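Local coordinates for protein putative phosphohistidine phosphatase, SixA (Nakamurella multipartita, PDB 4HBZ) that is a putative SixA-like phosphohistidine phosphatase of the histidine phosphatase superfamily, which probably removes phosphate groups by way of a phosphorylated active-site histidine, at residues A[92-96]-A[117-121]; A[25-30]-A[73-77]; A[158-164]-A[176-182]; A[96-102]-A[123-127]. Where two conformers were deposited one is given. Numbering follows the deposited sequence.

How the contacts relate
Contacts 1, 2 and 4 gather at the C-terminal ends of parallel strands, where histidine phosphatases hold their active site. Contacts 1 and 2, with centres about 10 Å apart, are joined by the neighbouring strands 20-26 and 114-119 and by His27 and His120, whose rings meet with His120 ND1 3.4 Å from His27 CD2. Contact 4 shares Gly96 with contact 1, their centres about 7 Å apart, and continues the same loop into helix 98-106; the side chain of its Ala126 lies about 4 Å from a bound glycerol. Contact 3, centred about 17 Å from contact 1 and 18 Å from contact 2, forms the antiparallel margin of the sheet and meets contact 2 through Arg26 N and Thr158 O, 3.0 Å apart.

Contact 1 of 4, residues A[92-96]-A[117-121]; sequences ELYGG and VVGHA
In this alpha/beta fold of the histidine phosphatase superfamily, the loop after strand 86-90 packs over the C-terminal end of central strand 114-119. Residues 117-119 are extended, and the chain leaves the strand through His120, which probably corresponds to the second active-site histidine of the family. Glu92 and Leu93 close a 3-10 turn; Leu93 CA lies 6.0 Å from Gly119 CA, the closest CA pair of the two segments. The CA-to-CB bond of Leu93 points toward the strand, and its CD2 rests 3.8 Å from Val117 CG1 and 3.9 Å from Val118 O. No direct hydrogen bond joins the segments. Instead a water donates to Leu93 O at 2.8 Å and accepts from His120 N at 2.9 Å, while Leu93 O also sits beside the imidazole edge, 3.2 Å from His120 CD2. Tyr94, with chi1 t, turns its ring edge to the face of His120 (chi1 m, chi2 -94°) in an offset edge-to-face pair, centroids 5.5 Å apart and planes at 70°. Its hydroxyl bonds to Asp36, whereas His120 NE2 bonds to Ser69. Gly95 takes phi/psi of 97/-2°, where a CB would jam against the preceding carbonyl. Gly96 (-63/159°) then leads toward helix 98-106, and a CB there would clash with Glu92 O. Within the turn, Gly95 N makes a weak 3.3 Å hydrogen bond to Leu93 O.

Contact 2 of 4, residues A[25-30]-A[73-77]; sequences MRHAAA and RTRQT
The end of strand 20-26 and the loop beyond it lean on helix 73-77, burying 306 Å² between them. Arg26-His27-Ala28 corresponds to the RHG signature of histidine phosphatases, with alanine in place of glycine, so His27 is probably the residue that becomes phosphorylated. The closest CA atoms, 5.1 Å apart, are those of His27 and Thr74. Chi1 of His27 is p and chi2 78°, which brings ND1 back to Ala28 O in a 2.8 Å hydrogen bond and thereby fixes the ring. Arg73, with chi1 p, chi2 and chi3 t and chi4 -91°, runs its chain across the ring face: Arg73 CD stands 3.6 Å from the His27 ring centroid, 18° off the normal, a CH-pi contact. Ala30 CB packs 3.6 Å from the same Arg73 CD, and the guanidinium goes on to a salt bridge with Asp36. Thr77 takes chi1 m; its OG1 donates to Arg73 O at 2.7 Å within the helix and accepts from Ala28 N at 3.0 Å, nearly straight at 167°. Thr74 CG2 touches His27 CB at 3.6 Å. Selenomethionine Met25, extended with three t angles, reaches Thr77 CG2 with its CE at 3.6 Å. Helix 43-59 closes over Met25, Ala28 and Thr77, strand 114-119 lies against Met25, Thr74 and Thr77, and His120 meets His27 from the loop that follows that strand.

Contact 3 of 4, residues A[158-164]-A[176-182]; sequences TFAVLST and AELQLVQ
This is an antiparallel strand pairing at the margin of the mixed central sheet, in which strand 177-182 is outermost and strand 159-164 separates it from strand 20-26. The short strand axes approach to 4.5 Å at 149°. Phe159 and Gln182 form a hydrogen-bonded pair (Phe159 N to Gln182 O 3.1 Å, Gln182 N to Phe159 O 2.9 Å), and Val161 N donates to Leu180 O at 2.8 Å. A classic beta bulge follows: Gln179, at phi/psi -93/-45°, and Leu180 both face Val161, whose O accepts from Gln179 N at 2.8 Å and weakly from Leu180 N at 3.3 Å. The register thus shifts by one, pairing Leu162 with Leu178 and Ser163 with Glu177 (Ser163 N to Glu177 O 2.9 Å, Glu177 N to Ser163 O 2.8 Å). On one face, Leu178 CD1 touches Ala160 CB at 3.9 Å and Leu162 packs on helix 123-138. On the other, Gln182 CB sits 3.7 Å from the Phe159 ring centroid in a CH-pi contact, beside Trp55 of helix 43-59.

Contact 4 of 4, residues A[96-102]-A[123-127]; sequences GGVDEIL and TIPAT
Two helix N-termini of the alpha/beta fold cross here: the segments 98-102 and 123-127 have axes 9.5 Å apart at a signed angle of -78°, nearly perpendicular. Both helices flank strand 114-119 in the chain, and the short loop at 96-97 fits against the start of the second. Gly97 is the N-cap of helix 98-106; Glu100 OE1 accepts from Gly97 N at 2.8 Å, the N3-to-N-cap half of a capping box, and with glycine as N-cap there is no side chain to complete it. Thr123 begins the second helix with chi1 m and its CB directed toward the loop. Its OG1 donates to Gly96 O at 2.7 Å, and its CG2 packs 3.4 Å from Gly97 C, 3.7 Å from Val98 N and 3.8 Å from Ile101 CD1. The CA atoms of Gly97 and Thr123 are 5.4 Å apart. The CA-to-CB bond of Ile124 points away from 96-102, and its side chain packs on Leu24 of strand 20-26. Ala126 points back, its CB 3.7 Å from Val98 CG2 (Val98 chi1 t); its side chain lies about 4 Å from a bound glycerol and from a triethylene glycol, the latter probably from the crystallisation liquor. Thr127, one turn beyond Thr123, has its CA 5.1 Å from that of Val98. With chi1 m it bonds OG1 to Thr123 O at 2.8 Å and brings OG1 3.6 Å from Val98 CG2, while its CG2 reaches Ile101 CG2 at 4.1 Å and Leu102 CD2 at 3.7 Å.

Contact 1 of 4, residues A[92-96]-A[117-121]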
loop_
_atom_site.group_PDB
_atom_site.type_symbol
_atom_site.label_atom_id
_atom_site.label_comp_id
_atom_site.label_asym_id
_atom_site.label_seq_id
_atom_site.Cartn_x
_atom_site.Cartn_y
_atom_site.Cartn_z
ATOM N N GLU A 92 -6.678 -13.055 -1.659
ATOM C CA GLU A 92 -7.630 -12.018 -1.267
ATOM C C GLU A 92 -7.247 -10.657 -1.819
ATOM O O GLU A 92 -8.131 -9.841 -2.070
ATOM C CB GLU A 92 -7.775 -11.926 0.251
ATOM C CG GLU A 92 -8.370 -13.177 0.951
ATOM C CD GLU A 92 -7.419 -14.342 1.168
ATOM O OE1 GLU A 92 -6.271 -14.407 0.684
ATOM O OE2 GLU A 92 -7.882 -15.291 1.841
ATOM N N LEU A 93 -5.956 -10.401 -2.077
ATOM C CA LEU A 93 -5.521 -9.111 -2.604
ATOM C C LEU A 93 -5.636 -9.050 -4.117
ATOM O O LEU A 93 -5.452 -7.985 -4.681
ATOM C CB LEU A 93 -4.116 -8.761 -2.162
ATOM C CG LEU A 93 -3.938 -7.927 -0.899
ATOM C CD1 LEU A 93 -4.602 -8.558 0.309
ATOM C CD2 LEU A 93 -2.487 -7.591 -0.629
ATOM N N TYR A 94 -5.932 -10.167 -4.774
ATOM C CA TYR A 94 -6.154 -10.202 -6.226
ATOM C C TYR A 94 -7.660 -10.016 -6.466
ATOM O O TYR A 94 -8.413 -10.948 -6.633
ATOM C CB TYR A 94 -5.623 -11.493 -6.815
ATOM C CG TYR A 94 -5.838 -11.618 -8.308
ATOM C CD1 TYR A 94 -5.189 -10.784 -9.203
ATOM C CD2 TYR A 94 -6.663 -12.617 -8.832
ATOM C CE1 TYR A 94 -5.334 -10.907 -10.540
ATOM C CE2 TYR A 94 -6.824 -12.751 -10.203
ATOM C CZ TYR A 94 -6.157 -11.853 -11.051
ATOM O OH TYR A 94 -6.326 -12.049 -12.421
ATOM N N GLY A 95 -8.070 -8.761 -6.452
ATOM C CA GLY A 95 -9.461 -8.398 -6.639
ATOM C C GLY A 95 -10.265 -8.146 -5.408
ATOM O O GLY A 95 -11.430 -7.772 -5.506
ATOM N N GLY A 96 -9.677 -8.305 -4.215
ATOM C CA GLY A 96 -10.351 -7.923 -3.012
ATOM C C GLY A 96 -10.646 -6.437 -2.950
ATOM O O GLY A 96 -10.028 -5.641 -3.654
ATOM N N VAL A 117 1.809 -3.003 1.506
ATOM C CA VAL A 117 0.766 -3.719 0.778
ATOM C C VAL A 117 1.003 -3.531 -0.704
ATOM O O VAL A 117 1.108 -2.399 -1.136
ATOM C CB VAL A 117 -0.638 -3.222 1.141
ATOM C CG1 VAL A 117 -1.746 -3.952 0.375
ATOM C CG2 VAL A 117 -0.881 -3.315 2.661
ATOM N N VAL A 118 1.099 -4.609 -1.495
ATOM C CA VAL A 118 1.269 -4.512 -2.933
ATOM C C VAL A 118 0.043 -5.143 -3.583
ATOM O O VAL A 118 -0.208 -6.342 -3.482
ATOM C CB VAL A 118 2.573 -5.205 -3.389
ATOM C CG1 VAL A 118 2.791 -4.946 -4.877
ATOM C CG2 VAL A 118 3.803 -4.694 -2.582
ATOM N N GLY A 119 -0.755 -4.286 -4.180
ATOM C CA GLY A 119 -1.987 -4.749 -4.782
ATOM C C GLY A 119 -2.379 -4.019 -6.043
ATOM O O GLY A 119 -1.546 -3.559 -6.815
ATOM N N HIS A 120 -3.700 -3.932 -6.264
ATOM C CA HIS A 120 -4.259 -3.473 -7.516
ATOM C C HIS A 120 -5.179 -2.265 -7.308
ATOM O O HIS A 120 -5.843 -2.160 -6.258
ATOM C CB HIS A 120 -5.152 -4.589 -8.132
ATOM C CG HIS A 120 -4.448 -5.903 -8.311
ATOM N ND1 HIS A 120 -3.841 -6.238 -9.500
ATOM C CD2 HIS A 120 -4.160 -6.904 -7.437
ATOM C CE1 HIS A 120 -3.233 -7.417 -9.358
ATOM N NE2 HIS A 120 -3.429 -7.845 -8.127
ATOM N N ALA A 121 -5.254 -1.385 -8.283
ATOM C CA ALA A 121 -6.313 -0.425 -8.370
ATOM C C ALA A 121 -7.581 -1.087 -8.863
ATOM O O ALA A 121 -7.500 -2.051 -9.583
ATOM C CB ALA A 121 -5.946 0.705 -9.276
HETATM O O HOH W 1 -5.518 -5.219 -4.351
#

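Contact 2 of 4, residues A[25-30]-A[73-77]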
loop_
_atom_site.group_PDB
_atom_site.type_symbol
_atom_site.label_atom_id
_atom_site.label_comp_id
_atom_site.label_asym_id
_atom_site.label_seq_id
_atom_site.Cartn_x
_atom_site.Cartn_y
_atom_site.Cartn_z
HETATM N N MSE A 25 0.762 0.263 -2.099
HETATM C CA MSE A 25 1.367 0.339 -3.420
HETATM C C MSE A 25 0.510 -0.329 -4.427
HETATM O O MSE A 25 0.096 -1.484 -4.253
HETATM C CB MSE A 25 2.761 -0.312 -3.367
HETATM C CG MSE A 25 3.456 -0.137 -4.707
HETATM SE SE MSE A 25 5.352 -0.642 -4.540
HETATM C CE MSE A 25 5.911 -0.028 -6.353
ATOM N N ARG A 26 0.350 0.337 -5.557
ATOM C CA ARG A 26 -0.220 -0.305 -6.755
ATOM C C ARG A 26 0.933 -0.889 -7.578
ATOM O O ARG A 26 1.959 -0.224 -7.789
ATOM C CB ARG A 26 -0.992 0.734 -7.590
ATOM C CG ARG A 26 -1.561 0.153 -8.872
ATOM C CD ARG A 26 -2.252 1.223 -9.682
ATOM N NE ARG A 26 -2.831 0.670 -10.898
ATOM C CZ ARG A 26 -3.478 1.406 -11.809
ATOM N NH1 ARG A 26 -3.654 2.685 -11.651
ATOM N NH2 ARG A 26 -4.038 0.795 -12.853
ATOM N N HIS A 27 0.784 -2.126 -8.018
ATOM C CA HIS A 27 1.813 -2.758 -8.838
ATOM C C HIS A 27 2.194 -1.855 -10.016
ATOM O O HIS A 27 1.391 -1.071 -10.527
ATOM C CB HIS A 27 1.375 -4.127 -9.367
ATOM C CG HIS A 27 0.225 -4.073 -10.301
ATOM N ND1 HIS A 27 0.340 -3.698 -11.622
ATOM C CD2 HIS A 27 -1.099 -4.306 -10.084
ATOM C CE1 HIS A 27 -0.854 -3.694 -12.169
ATOM N NE2 HIS A 27 -1.745 -4.067 -11.263
ATOM N N ALA A 28 3.405 -2.087 -10.487
ATOM C CA ALA A 28 3.916 -1.350 -11.644
ATOM C C ALA A 28 3.339 -1.875 -12.941
ATOM O O ALA A 28 2.620 -2.874 -12.982
ATOM C CB ALA A 28 5.409 -1.357 -11.636
ATOM N N ALA A 29 3.586 -1.143 -14.016
ATOM C CA ALA A 29 2.937 -1.379 -15.307
ATOM C C ALA A 29 3.208 -2.778 -15.829
ATOM O O ALA A 29 4.365 -3.275 -15.777
ATOM C CB ALA A 29 3.379 -0.339 -16.308
ATOM N N ALA A 30 2.160 -3.424 -16.329
ATOM C CA ALA A 30 2.234 -4.798 -16.762
ATOM C C ALA A 30 1.760 -5.000 -18.205
ATOM O O ALA A 30 1.060 -4.169 -18.778
ATOM C CB ALA A 30 1.416 -5.666 -15.798
ATOM N N ARG A 73 2.347 -9.812 -11.478
ATOM C CA ARG A 73 2.769 -8.430 -11.556
ATOM C C ARG A 73 2.998 -7.775 -10.223
ATOM O O ARG A 73 3.873 -6.909 -10.074
ATOM C CB ARG A 73 1.804 -7.606 -12.424
ATOM C CG ARG A 73 0.337 -7.556 -11.946
ATOM C CD ARG A 73 -0.533 -7.029 -13.080
ATOM N NE ARG A 73 -1.973 -6.986 -12.812
ATOM C CZ ARG A 73 -2.831 -7.983 -13.091
ATOM N NH1 ARG A 73 -2.411 -9.213 -13.440
ATOM N NH2 ARG A 73 -4.129 -7.771 -12.999
ATOM N N THR A 74 2.219 -8.168 -9.219
ATOM C CA THR A 74 2.416 -7.716 -7.853
ATOM C C THR A 74 3.650 -8.409 -7.216
ATOM O O THR A 74 4.481 -7.778 -6.596
ATOM C CB THR A 74 1.125 -7.934 -7.023
ATOM O OG1 THR A 74 0.575 -9.205 -7.372
ATOM C CG2 THR A 74 0.082 -6.869 -7.368
ATOM N N ARG A 75 3.802 -9.713 -7.426
ATOM C CA ARG A 75 5.008 -10.444 -6.989
ATOM C C ARG A 75 6.274 -9.821 -7.578
ATOM O O ARG A 75 7.250 -9.622 -6.845
ATOM C CB ARG A 75 4.930 -11.917 -7.386
ATOM C CG ARG A 75 3.886 -12.710 -6.654
ATOM C CD ARG A 75 3.816 -14.143 -7.209
ATOM N NE ARG A 75 2.836 -14.983 -6.538
ATOM C CZ ARG A 75 3.057 -15.693 -5.420
ATOM N NH1 ARG A 75 4.268 -15.744 -4.838
ATOM N NH2 ARG A 75 2.058 -16.420 -4.931
ATOM N N GLN A 76 6.227 -9.524 -8.861
ATOM C CA GLN A 76 7.378 -8.974 -9.556
ATOM C C GLN A 76 7.667 -7.555 -9.115
ATOM O O GLN A 76 8.828 -7.135 -9.015
ATOM C CB GLN A 76 7.162 -9.024 -11.076
ATOM C CG GLN A 76 7.272 -10.454 -11.598
ATOM C CD GLN A 76 6.866 -10.586 -13.046
ATOM O OE1 GLN A 76 6.622 -9.603 -13.716
ATOM N NE2 GLN A 76 6.739 -11.826 -13.543
ATOM N N THR A 77 6.640 -6.772 -8.846
ATOM C CA THR A 77 6.844 -5.442 -8.296
ATOM C C THR A 77 7.575 -5.542 -6.972
ATOM O O THR A 77 8.569 -4.874 -6.752
ATOM C CB THR A 77 5.487 -4.734 -8.097
ATOM O OG1 THR A 77 4.877 -4.490 -9.364
ATOM C CG2 THR A 77 5.678 -3.462 -7.370
#

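Contact 3 of 4, residues A[158-164]-A[176-182]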
loop_
_atom_site.group_PDB
_atom_site.type_symbol
_atom_site.label_atom_id
_atom_site.label_comp_id
_atom_site.label_asym_id
_atom_site.label_seq_id
_atom_site.Cartn_x
_atom_site.Cartn_y
_atom_site.Cartn_z
ATOM N N THR A 158 2.542 3.638 -8.257
ATOM C CA THR A 158 2.388 4.640 -7.188
ATOM C C THR A 158 2.284 4.019 -5.835
ATOM O O THR A 158 1.762 2.930 -5.685
ATOM C CB THR A 158 1.115 5.482 -7.450
ATOM O OG1 THR A 158 1.213 6.094 -8.730
ATOM C CG2 THR A 158 0.882 6.587 -6.438
ATOM N N PHE A 159 2.816 4.682 -4.829
ATOM C CA PHE A 159 2.502 4.281 -3.462
ATOM C C PHE A 159 2.210 5.476 -2.597
ATOM O O PHE A 159 2.651 6.577 -2.824
ATOM C CB PHE A 159 3.618 3.418 -2.844
ATOM C CG PHE A 159 4.961 4.096 -2.716
ATOM C CD1 PHE A 159 5.288 4.872 -1.613
ATOM C CD2 PHE A 159 5.893 3.947 -3.754
ATOM C CE1 PHE A 159 6.533 5.468 -1.517
ATOM C CE2 PHE A 159 7.117 4.560 -3.661
ATOM C CZ PHE A 159 7.441 5.284 -2.543
ATOM N N ALA A 160 1.375 5.221 -1.597
ATOM C CA ALA A 160 1.017 6.181 -0.531
ATOM C C ALA A 160 1.579 5.724 0.790
ATOM O O ALA A 160 1.613 4.501 1.076
ATOM C CB ALA A 160 -0.499 6.290 -0.408
ATOM N N VAL A 161 2.083 6.664 1.552
ATOM C CA VAL A 161 2.632 6.410 2.862
ATOM C C VAL A 161 1.709 7.068 3.880
ATOM O O VAL A 161 1.418 8.267 3.787
ATOM C CB VAL A 161 4.042 6.998 3.030
ATOM C CG1 VAL A 161 4.610 6.680 4.431
ATOM C CG2 VAL A 161 4.981 6.524 1.925
ATOM N N LEU A 162 1.202 6.252 4.809
ATOM C CA LEU A 162 0.293 6.699 5.829
ATOM C C LEU A 162 0.810 6.340 7.212
ATOM O O LEU A 162 1.634 5.462 7.343
ATOM C CB LEU A 162 -1.099 6.092 5.632
ATOM C CG LEU A 162 -1.725 6.287 4.254
ATOM C CD1 LEU A 162 -1.502 5.074 3.372
ATOM C CD2 LEU A 162 -3.213 6.604 4.357
ATOM N N SER A 163 0.328 7.055 8.225
ATOM C CA SER A 163 0.757 6.843 9.580
ATOM C C SER A 163 -0.490 6.720 10.449
ATOM O O SER A 163 -1.453 7.497 10.314
ATOM C CB SER A 163 1.576 8.052 10.030
ATOM O OG SER A 163 2.050 7.827 11.311
ATOM N N THR A 164 -0.418 5.781 11.398
ATOM C CA THR A 164 -1.538 5.553 12.346
ATOM C C THR A 164 -0.984 5.360 13.740
ATOM O O THR A 164 0.048 4.695 13.943
ATOM C CB THR A 164 -2.443 4.393 11.928
ATOM O OG1 THR A 164 -3.607 4.336 12.795
ATOM C CG2 THR A 164 -1.770 3.072 11.957
ATOM N N ALA A 176 -5.908 6.362 9.170
ATOM C CA ALA A 176 -4.480 6.726 9.130
ATOM C C ALA A 176 -4.379 8.054 8.398
ATOM O O ALA A 176 -5.180 8.326 7.522
ATOM C CB ALA A 176 -3.659 5.658 8.440
ATOM N N GLU A 177 -3.349 8.811 8.721
ATOM C CA GLU A 177 -3.128 10.107 8.087
ATOM C C GLU A 177 -2.148 9.944 6.933
ATOM O O GLU A 177 -1.137 9.238 7.039
ATOM C CB GLU A 177 -2.509 11.064 9.096
ATOM C CG GLU A 177 -3.494 11.483 10.199
ATOM C CD GLU A 177 -2.875 12.585 11.048
ATOM O OE1 GLU A 177 -2.689 13.741 10.532
ATOM O OE2 GLU A 177 -2.513 12.276 12.197
ATOM N N LEU A 178 -2.451 10.619 5.841
ATOM C CA LEU A 178 -1.622 10.521 4.651
ATOM C C LEU A 178 -0.407 11.403 4.810
ATOM O O LEU A 178 -0.558 12.643 5.039
ATOM C CB LEU A 178 -2.433 10.944 3.447
ATOM C CG LEU A 178 -1.744 10.914 2.089
ATOM C CD1 LEU A 178 -1.290 9.497 1.714
ATOM C CD2 LEU A 178 -2.719 11.390 1.044
ATOM N N GLN A 179 0.773 10.814 4.645
ATOM C CA GLN A 179 2.051 11.531 4.717
ATOM C C GLN A 179 2.525 12.002 3.342
ATOM O O GLN A 179 3.015 13.137 3.207
ATOM C CB GLN A 179 3.141 10.683 5.408
ATOM C CG GLN A 179 2.783 10.196 6.815
ATOM C CD GLN A 179 2.323 11.326 7.697
ATOM O OE1 GLN A 179 3.080 12.275 7.936
ATOM N NE2 GLN A 179 1.075 11.273 8.153
ATOM N N LEU A 180 2.429 11.108 2.374
ATOM C CA LEU A 180 2.891 11.387 1.029
ATOM C C LEU A 180 2.370 10.391 0.040
ATOM O O LEU A 180 2.065 9.243 0.378
ATOM C CB LEU A 180 4.399 11.484 0.966
ATOM C CG LEU A 180 5.206 10.320 1.351
ATOM C CD1 LEU A 180 5.712 9.660 0.059
ATOM C CD2 LEU A 180 6.415 10.748 2.182
ATOM N N VAL A 181 2.322 10.835 -1.221
ATOM C CA VAL A 181 2.061 9.970 -2.349
ATOM C C VAL A 181 3.259 10.145 -3.283
ATOM O O VAL A 181 3.566 11.282 -3.688
ATOM C CB VAL A 181 0.720 10.256 -3.046
ATOM C CG1 VAL A 181 0.495 9.287 -4.216
ATOM C CG2 VAL A 181 -0.437 10.234 -2.055
ATOM N N GLN A 182 3.947 9.031 -3.567
ATOM C CA GLN A 182 5.090 8.995 -4.494
ATOM C C GLN A 182 4.655 8.370 -5.789
ATOM O O GLN A 182 4.270 7.208 -5.854
ATOM C CB GLN A 182 6.238 8.188 -3.897
ATOM C CG GLN A 182 6.979 8.943 -2.811
ATOM C CD GLN A 182 7.730 10.148 -3.320
ATOM O OE1 GLN A 182 7.659 11.219 -2.705
ATOM N NE2 GLN A 182 8.433 10.014 -4.442
HETATM O O HOH W 2 -1.961 9.616 12.630
#

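Contact 4 of 4, residues A[96-102]-A[123-127]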
loop_
_atom_site.group_PDB
_atom_site.type_symbol
_atom_site.label_atom_id
_atom_site.label_comp_id
_atom_site.label_asym_id
_atom_site.label_seq_id
_atom_site.Cartn_x
_atom_site.Cartn_y
_atom_site.Cartn_z
ATOM N N GLY A 96 -9.677 -8.305 -4.215
ATOM C CA GLY A 96 -10.351 -7.923 -3.012
ATOM C C GLY A 96 -10.646 -6.437 -2.950
ATOM O O GLY A 96 -10.028 -5.641 -3.654
ATOM N N GLY A 97 -11.606 -6.094 -2.114
ATOM C CA GLY A 97 -11.960 -4.685 -1.839
ATOM C C GLY A 97 -11.242 -4.136 -0.607
ATOM O O GLY A 97 -10.386 -4.781 -0.001
ATOM N N VAL A 98 -11.616 -2.939 -0.257
ATOM C CA VAL A 98 -11.061 -2.272 0.914
ATOM C C VAL A 98 -11.144 -3.145 2.138
ATOM O O VAL A 98 -10.193 -3.278 2.929
ATOM C CB VAL A 98 -11.712 -0.880 1.159
ATOM C CG1 VAL A 98 -11.256 -0.265 2.449
ATOM C CG2 VAL A 98 -11.492 0.056 -0.021
ATOM N N ASP A 99 -12.310 -3.737 2.409
ATOM C CA ASP A 99 -12.450 -4.503 3.646
ATOM C C ASP A 99 -11.526 -5.718 3.666
ATOM O O ASP A 99 -10.980 -6.052 4.721
ATOM C CB ASP A 99 -13.908 -4.940 3.887
ATOM C CG ASP A 99 -14.887 -3.762 3.895
ATOM O OD1 ASP A 99 -14.602 -2.731 4.501
ATOM O OD2 ASP A 99 -15.957 -3.845 3.206
ATOM N N GLU A 100 -11.298 -6.370 2.522
ATOM C CA GLU A 100 -10.409 -7.511 2.429
ATOM C C GLU A 100 -8.955 -7.118 2.639
ATOM O O GLU A 100 -8.204 -7.797 3.365
ATOM C CB GLU A 100 -10.541 -8.226 1.096
ATOM C CG GLU A 100 -11.837 -8.971 0.908
ATOM C CD GLU A 100 -13.039 -8.085 0.671
ATOM O OE1 GLU A 100 -12.997 -6.962 0.095
ATOM O OE2 GLU A 100 -14.145 -8.521 1.081
ATOM N N ILE A 101 -8.561 -5.989 2.091
ATOM C CA ILE A 101 -7.190 -5.515 2.251
ATOM C C ILE A 101 -6.990 -5.153 3.717
ATOM O O ILE A 101 -5.985 -5.533 4.323
ATOM C CB ILE A 101 -6.869 -4.336 1.317
ATOM C CG1 ILE A 101 -6.497 -4.872 -0.097
ATOM C CG2 ILE A 101 -5.724 -3.544 1.858
ATOM C CD1 ILE A 101 -7.358 -5.949 -0.763
ATOM N N LEU A 102 -7.945 -4.474 4.332
ATOM C CA LEU A 102 -7.789 -4.103 5.719
ATOM C C LEU A 102 -7.813 -5.307 6.647
ATOM O O LEU A 102 -7.072 -5.328 7.634
ATOM C CB LEU A 102 -8.789 -3.049 6.144
ATOM C CG LEU A 102 -8.635 -1.679 5.452
ATOM C CD1 LEU A 102 -9.717 -0.748 5.938
ATOM C CD2 LEU A 102 -7.275 -1.048 5.707
ATOM N N THR A 123 -8.751 -0.781 -5.732
ATOM C CA THR A 123 -8.843 -0.986 -4.309
ATOM C C THR A 123 -7.730 -0.291 -3.512
ATOM O O THR A 123 -7.984 0.239 -2.456
ATOM C CB THR A 123 -8.818 -2.516 -3.985
ATOM O OG1 THR A 123 -10.033 -3.064 -4.523
ATOM C CG2 THR A 123 -8.672 -2.826 -2.486
ATOM N N ILE A 124 -6.524 -0.283 -4.042
ATOM C CA ILE A 124 -5.422 0.302 -3.277
ATOM C C ILE A 124 -5.673 1.794 -2.945
ATOM O O ILE A 124 -5.656 2.201 -1.770
ATOM C CB ILE A 124 -4.076 0.019 -3.941
ATOM C CG1 ILE A 124 -3.623 -1.451 -3.727
ATOM C CG2 ILE A 124 -2.981 0.986 -3.467
ATOM C CD1 ILE A 124 -3.177 -1.847 -2.324
ATOM N N PRO A 125 -5.920 2.609 -3.969
ATOM C CA PRO A 125 -6.231 4.030 -3.647
ATOM C C PRO A 125 -7.522 4.216 -2.845
ATOM O O PRO A 125 -7.576 5.099 -1.991
ATOM C CB PRO A 125 -6.271 4.719 -4.988
ATOM C CG PRO A 125 -6.309 3.643 -5.989
ATOM C CD PRO A 125 -5.768 2.392 -5.406
ATOM N N ALA A 126 -8.506 3.373 -3.062
ATOM C CA ALA A 126 -9.750 3.460 -2.288
ATOM C C ALA A 126 -9.473 3.205 -0.819
ATOM O O ALA A 126 -10.138 3.803 0.059
ATOM C CB ALA A 126 -10.758 2.459 -2.791
ATOM N N THR A 127 -8.588 2.266 -0.523
ATOM C CA THR A 127 -8.221 1.947 0.819
ATOM C C THR A 127 -7.570 3.150 1.505
ATOM O O THR A 127 -7.888 3.493 2.621
ATOM C CB THR A 127 -7.309 0.710 0.879
ATOM O OG1 THR A 127 -7.973 -0.450 0.290
ATOM C CG2 THR A 127 -6.933 0.374 2.271
#